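PDB 1HDF: spherulin 3A from Physarum polycephalum, which serves as a calcium-binding structural protein of the beta/gamma-crystallin family, built from a single domain of two Greek-key motifs that pairs into a dimer. Local coordinates for the interface of chains A and B. Numbering follows the deposited sequence. Chains: chain A/B, Spherulin 3A.

The interface of chains A and B. Residues chain A 61, 66, 70, 95; chain B 57, 59, 72.
A:Phe66, closing the 3-10 helix 64-66 with positive phi and psi, turns its carbonyl toward B:Arg72 of strand 70-73, while B:Lys57 and B:Phe59 project from the extended strand 56-61 of the same partner. This is part of the two-fold dimer interface between beta/gamma-crystallin domains, so every contact recurs with the chains exchanged; the residues here all come from the second Greek-key motif of each chain. B:Arg72 NH1 donates to A:Phe66 O at 2.6 Å, approaching from above the carbonyl plane, and the bond is bent, 128° at the hydrogen. Arginine suits this place because its long chain, kinked at chi3 (58°), reaches a backbone oxygen with one nitrogen while its flat head offers a face to an aromatic rim. A:Phe70 CE1 points into that guanidinium face, over its centre and 3.5 Å from B:Arg72 CZ, with the two planes 56° apart. A leucine in place of B:Arg72 would probably leave the A:Phe66 carbonyl without this donor and the CE1 rim of A:Phe70 without the guanidinium face it points into. A:Phe61, A:Ile95 and B:Phe59 make the apolar contact of this patch. B:Phe59 approaches A:Phe61 from the opposite direction, its CE2 at the edge of the A:Phe61 ring and in its plane, with the two CZ atoms 3.4 Å apart. Within chain A, the A:Phe61 ring is held between A:Phe70 CB on one face and A:Phe66 CA on the other, which should limit its turning. A:Ile95 sets its delta-methyl CD1 obliquely against the rim of B:Phe59, 3.3 Å from CE1, a place suited to isoleucine's apolar, reaching branch. Along the margin, B:Lys57 lays its aliphatic CG against A:Phe66 CB at 3.9 Å; the bend at chi2 carries its CE toward the A:Phe66 carbonyl.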
loop_
_atom_site.group_PDB
_atom_site.type_symbol
_atom_site.label_atom_id
_atom_site.label_comp_id
_atom_site.label_asym_id
_atom_site.label_seq_id
_atom_site.Cartn_x
_atom_site.Cartn_y
_atom_site.Cartn_z
ATOM N N PHE A 61 -1.514 -18.825 -4.488
ATOM C CA PHE A 61 -0.425 -19.694 -4.043
ATOM C C PHE A 61 -0.883 -20.812 -3.127
ATOM O O PHE A 61 -1.791 -20.627 -2.310
ATOM C CB PHE A 61 0.637 -18.859 -3.327
ATOM C CG PHE A 61 1.188 -17.767 -4.175
ATOM C CD1 PHE A 61 0.410 -16.648 -4.476
ATOM C CD2 PHE A 61 2.445 -17.893 -4.758
ATOM C CE1 PHE A 61 0.871 -15.682 -5.349
ATOM C CE2 PHE A 61 2.916 -16.931 -5.635
ATOM C CZ PHE A 61 2.131 -15.824 -5.934
ATOM N N PHE A 66 3.126 -16.339 -0.318
ATOM C CA PHE A 66 3.436 -16.516 -1.735
ATOM C C PHE A 66 4.459 -17.599 -2.077
ATOM O O PHE A 66 5.257 -17.428 -2.993
ATOM C CB PHE A 66 3.883 -15.165 -2.303
ATOM C CG PHE A 66 3.159 -13.995 -1.692
ATOM C CD1 PHE A 66 1.778 -13.875 -1.803
ATOM C CD2 PHE A 66 3.852 -13.035 -0.966
ATOM C CE1 PHE A 66 1.097 -12.815 -1.195
ATOM C CE2 PHE A 66 3.183 -11.975 -0.357
ATOM C CZ PHE A 66 1.801 -11.866 -0.473
ATOM N N PHE A 70 1.766 -22.195 -7.825
ATOM C CA PHE A 70 0.829 -21.101 -8.018
ATOM C C PHE A 70 0.509 -20.927 -9.496
ATOM O O PHE A 70 1.131 -21.554 -10.347
ATOM C CB PHE A 70 1.435 -19.813 -7.448
ATOM C CG PHE A 70 2.652 -19.333 -8.188
ATOM C CD1 PHE A 70 3.917 -19.812 -7.860
ATOM C CD2 PHE A 70 2.531 -18.414 -9.225
ATOM C CE1 PHE A 70 5.042 -19.381 -8.555
ATOM C CE2 PHE A 70 3.643 -17.976 -9.926
ATOM C CZ PHE A 70 4.905 -18.458 -9.593
ATOM N N ILE A 95 -2.153 -12.603 -4.510
ATOM C CA ILE A 95 -1.784 -11.245 -4.901
ATOM C C ILE A 95 -2.800 -10.754 -5.931
ATOM O O ILE A 95 -3.083 -11.443 -6.919
ATOM C CB ILE A 95 -0.372 -11.191 -5.552
ATOM C CG1 ILE A 95 0.708 -11.399 -4.489
ATOM C CG2 ILE A 95 -0.164 -9.850 -6.232
ATOM C CD1 ILE A 95 2.115 -11.463 -5.038
ATOM N N LYS B 57 8.492 -10.464 -1.801
ATOM C CA LYS B 57 8.443 -11.348 -2.961
ATOM C C LYS B 57 8.335 -10.437 -4.175
ATOM O O LYS B 57 7.643 -9.419 -4.129
ATOM C CB LYS B 57 7.201 -12.240 -2.924
ATOM C CG LYS B 57 7.470 -13.723 -3.043
ATOM C CD LYS B 57 8.017 -14.251 -1.736
ATOM C CE LYS B 57 7.948 -15.757 -1.663
ATOM N NZ LYS B 57 8.152 -16.178 -0.257
ATOM N N PHE B 59 7.748 -10.321 -8.549
ATOM C CA PHE B 59 7.319 -11.049 -9.729
ATOM C C PHE B 59 7.626 -10.175 -10.933
ATOM O O PHE B 59 7.084 -9.072 -11.078
ATOM C CB PHE B 59 5.828 -11.384 -9.655
ATOM C CG PHE B 59 5.470 -12.277 -8.495
ATOM C CD1 PHE B 59 5.279 -11.742 -7.221
ATOM C CD2 PHE B 59 5.374 -13.657 -8.663
ATOM C CE1 PHE B 59 5.001 -12.573 -6.123
ATOM C CE2 PHE B 59 5.096 -14.498 -7.572
ATOM C CZ PHE B 59 4.911 -13.953 -6.300
ATOM N N ARG B 72 9.068 -15.871 -9.969
ATOM C CA ARG B 72 8.972 -15.346 -8.623
ATOM C C ARG B 72 10.379 -15.244 -8.031
ATOM O O ARG B 72 11.210 -16.140 -8.222
ATOM C CB ARG B 72 8.129 -16.280 -7.762
ATOM C CG ARG B 72 8.272 -16.038 -6.259
ATOM C CD ARG B 72 7.361 -16.975 -5.471
ATOM N NE ARG B 72 7.640 -18.379 -5.762
ATOM C CZ ARG B 72 6.812 -19.379 -5.480
ATOM N NH1 ARG B 72 5.647 -19.139 -4.899
ATOM N NH2 ARG B 72 7.145 -20.623 -5.794
#